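PDB 3TX6: putative branched-chain amino acid transport system substrate-binding protein from Rhodopseudomonas palustris, which probably serves as the periplasmic solute-binding component of an ABC transporter for lignin-derived aromatic acids, and holds 3-(4-hydroxyphenyl)pyruvic acid in this crystal. Local coordinates for residues G240-S245 with R348-V353. Numbering follows the deposited sequence.
With SO4 (sulfate ion), chain B.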
ATOM      1  N   GLY A 240     -18.866  -5.205  10.666  1.00 22.04           N
ATOM      2  CA  GLY A 240     -18.497  -4.252  11.726  1.00 20.45           C
ATOM      3  C   GLY A 240     -17.033  -3.943  11.869  1.00 21.81           C
ATOM      4  O   GLY A 240     -16.664  -3.150  12.739  1.00 22.93           O
ATOM      5  N   VAL A 241     -16.198  -4.572  11.026  1.00 22.33           N
ATOM      6  CA  VAL A 241     -14.745  -4.386  11.085  1.00 22.02           C
ATOM      7  C   VAL A 241     -14.493  -2.925  10.863  1.00 23.20           C
ATOM      8  O   VAL A 241     -15.310  -2.210  10.181  1.00 23.09           O
ATOM      9  CB  VAL A 241     -14.005  -5.278  10.043  1.00 25.74           C
ATOM     10  CG1 VAL A 241     -14.209  -4.762   8.619  1.00 26.38           C
ATOM     11  CG2 VAL A 241     -12.499  -5.440  10.354  1.00 26.56           C
ATOM     12  N   LEU A 242     -13.416  -2.427  11.460  1.00 21.25           N
ATOM     13  CA  LEU A 242     -12.938  -1.076  11.104  1.00 19.45           C
ATOM     14  C   LEU A 242     -11.636  -1.278  10.368  1.00 21.10           C
ATOM     15  O   LEU A 242     -10.777  -2.041  10.803  1.00 24.40           O
ATOM     16  CB  LEU A 242     -12.676  -0.234  12.356  1.00 21.93           C
ATOM     17  CG  LEU A 242     -13.863   0.221  13.198  1.00 21.32           C
ATOM     18  CD1 LEU A 242     -15.015   0.801  12.337  1.00 25.18           C
ATOM     19  CD2 LEU A 242     -14.294  -1.008  13.999  1.00 23.15           C
HETATM   20  N   MSE A 243     -11.476  -0.540   9.285  0.50 19.06           N
HETATM   21  CA  MSE A 243     -10.362  -0.820   8.371  0.50 20.84           C
HETATM   22  C   MSE A 243      -9.854   0.475   7.855  0.50 21.19           C
HETATM   23  O   MSE A 243     -10.639   1.316   7.378  0.50 22.86           O
HETATM   24  CB  MSE A 243     -10.860  -1.718   7.236  0.50 18.77           C
HETATM   25  CG  MSE A 243      -9.768  -1.813   6.185  0.50 17.56           C
HETATM   26 SE   MSE A 243     -10.296  -2.901   4.674  0.50 16.13          SE
HETATM   27  CE  MSE A 243     -10.811  -4.618   5.520  0.50 15.94           C
ATOM     28  N   ALA A 244      -8.543   0.675   7.979  1.00 19.69           N
ATOM     29  CA  ALA A 244      -7.897   1.855   7.396  1.00 19.02           C
ATOM     30  C   ALA A 244      -7.822   1.602   5.902  1.00 17.45           C
ATOM     31  O   ALA A 244      -7.518   0.474   5.467  1.00 21.12           O
ATOM     32  CB  ALA A 244      -6.494   2.066   7.979  1.00 19.12           C
ATOM     33  N   SER A 245      -8.148   2.627   5.110  1.00 18.52           N
ATOM     34  CA  SER A 245      -8.155   2.502   3.660  1.00 18.93           C
ATOM     35  C   SER A 245      -7.743   3.798   3.048  1.00 19.39           C
ATOM     36  O   SER A 245      -7.990   4.849   3.592  1.00 20.29           O
ATOM     37  CB  SER A 245      -9.574   2.209   3.207  1.00 20.13           C
ATOM     38  OG  SER A 245      -9.686   2.076   1.851  1.00 24.97           O
ATOM     39  N   ARG A 348      -6.397   9.073   3.704  1.00 22.04           N
ATOM     40  CA  ARG A 348      -7.100   7.975   4.326  1.00 20.88           C
ATOM     41  C   ARG A 348      -8.530   8.249   4.725  1.00 22.84           C
ATOM     42  O   ARG A 348      -8.920   9.354   5.015  1.00 23.04           O
ATOM     43  CB  ARG A 348      -6.357   7.472   5.530  1.00 22.63           C
ATOM     44  CG  ARG A 348      -6.596   8.220   6.829  1.00 20.76           C
ATOM     45  CD  ARG A 348      -6.068   9.636   6.881  1.00 22.81           C
ATOM     46  NE  ARG A 348      -6.442  10.238   8.152  1.00 26.88           N
ATOM     47  CZ  ARG A 348      -7.642  10.706   8.480  1.00 26.98           C
ATOM     48  NH1 ARG A 348      -8.652  10.741   7.628  1.00 27.42           N
ATOM     49  NH2 ARG A 348      -7.802  11.232   9.669  1.00 30.98           N
ATOM     50  N   ILE A 349      -9.272   7.166   4.722  1.00 19.85           N
ATOM     51  CA  ILE A 349     -10.628   7.141   5.243  1.00 23.24           C
ATOM     52  C   ILE A 349     -10.722   5.925   6.100  1.00 22.42           C
ATOM     53  O   ILE A 349      -9.834   5.056   6.085  1.00 24.56           O
ATOM     54  CB  ILE A 349     -11.691   7.090   4.136  1.00 23.48           C
ATOM     55  CG1 ILE A 349     -11.583   5.781   3.288  1.00 23.87           C
ATOM     56  CG2 ILE A 349     -11.594   8.318   3.243  1.00 27.00           C
ATOM     57  CD1 ILE A 349     -12.693   5.649   2.265  1.00 23.13           C
ATOM     58  N   LEU A 350     -11.814   5.827   6.834  1.00 26.55           N
ATOM     59  CA  LEU A 350     -12.036   4.678   7.661  1.00 21.21           C
ATOM     60  C   LEU A 350     -13.254   3.952   7.102  1.00 23.86           C
ATOM     61  O   LEU A 350     -14.308   4.569   6.810  1.00 25.72           O
ATOM     62  CB  LEU A 350     -12.327   5.122   9.091  1.00 23.04           C
ATOM     63  CG  LEU A 350     -12.451   3.999  10.154  1.00 24.77           C
ATOM     64  CD1 LEU A 350     -11.184   3.167  10.366  1.00 25.85           C
ATOM     65  CD2 LEU A 350     -12.898   4.590  11.495  1.00 30.61           C
ATOM     66  N   LEU A 351     -13.095   2.659   6.902  1.00 22.42           N
ATOM     67  CA  LEU A 351     -14.184   1.790   6.375  1.00 25.43           C
ATOM     68  C   LEU A 351     -14.695   0.877   7.404  1.00 21.44           C
ATOM     69  O   LEU A 351     -13.964   0.404   8.307  1.00 25.36           O
ATOM     70  CB  LEU A 351     -13.690   0.912   5.223  1.00 24.19           C
ATOM     71  CG  LEU A 351     -13.227   1.574   3.932  1.00 21.65           C
ATOM     72  CD1 LEU A 351     -12.669   0.527   2.964  1.00 23.79           C
ATOM     73  CD2 LEU A 351     -14.392   2.380   3.399  1.00 29.05           C
ATOM     74  N   THR A 352     -15.984   0.571   7.278  1.00 26.51           N
ATOM     75  CA  THR A 352     -16.512  -0.581   7.959  1.00 23.21           C
ATOM     76  C   THR A 352     -17.196  -1.484   6.913  1.00 25.19           C
ATOM     77  O   THR A 352     -17.243  -1.148   5.736  1.00 28.49           O
ATOM     78  CB  THR A 352     -17.440  -0.150   9.135  1.00 23.17           C
ATOM     79  OG1 THR A 352     -17.706  -1.264   9.964  1.00 24.54           O
ATOM     80  CG2 THR A 352     -18.765   0.491   8.640  1.00 30.45           C
ATOM     81  N   VAL A 353     -17.656  -2.651   7.358  1.00 22.95           N
ATOM     82  CA  VAL A 353     -18.406  -3.607   6.536  1.00 23.39           C
ATOM     83  C   VAL A 353     -19.814  -3.739   7.101  1.00 25.71           C
ATOM     84  O   VAL A 353     -19.986  -4.077   8.282  1.00 26.53           O
ATOM     85  CB  VAL A 353     -17.676  -4.947   6.507  1.00 23.62           C
ATOM     86  CG1 VAL A 353     -18.523  -5.986   5.795  1.00 27.98           C
ATOM     87  CG2 VAL A 353     -16.338  -4.807   5.794  1.00 26.64           C
TER
HETATM   88  S   SO4 B   1     -11.355  12.127   9.686  1.00104.39           S
HETATM   89  O1  SO4 B   1     -11.039  11.519  11.011  1.00 91.33           O
HETATM   90  O2  SO4 B   1     -11.565  11.070   8.659  1.00 80.20           O
HETATM   91  O3  SO4 B   1     -12.591  12.944   9.805  1.00 78.87           O
HETATM   92  O4  SO4 B   1     -10.242  13.018   9.280  1.00 93.79           O
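Strands 242-245 and 349-353 run antiparallel, with paired backbone hydrogen bonds joining Met-243 to Leu-351 and Ser-245 to Ile-349; Leu-351 N lies 2.8 Å from Met-243 O. Toward Gly-240 the regular pairing gives way. Thr-352 donates its hydroxyl to the backbone of Val-241, OG1 to O 2.6 Å, and OG1 sits 29° out of the plane of that carbonyl. OG1 stands anti to its own backbone N (chi1 -167°), which turns it to that oxygen. Gly-240 N then donates a hydrogen bond to Val-353 O at 2.9 Å, almost straight. On one sheet face, Leu-351 CD1 touches both CB and OG of Ser-245, each at 3.5 Å. On the other, Leu-350 CD1 reaches back to Leu-242 CB at 4.2 Å. Near Gly-240, CG1 of Val-241 meets CG2 of Val-353 at 3.5 Å. A sulfate lies in plane at the edge of the Arg-348 guanidinium, NH1 to O2 3.1 Å and NH2 to O4 3.0 Å. The ion probably comes from the crystallisation liquor. An alanine here would probably leave the sulfate without these donors. Both strands belong to one mixed sheet of the periplasmic binding protein fold. Strand 218-221 flanks 242-245, and strand 357-360 flanks 349-354. Helix 119-130 packs on the Leu-242, Ala-244 and Leu-350 face; Tyr-358 touches Met-243 and Leu-351 on the other.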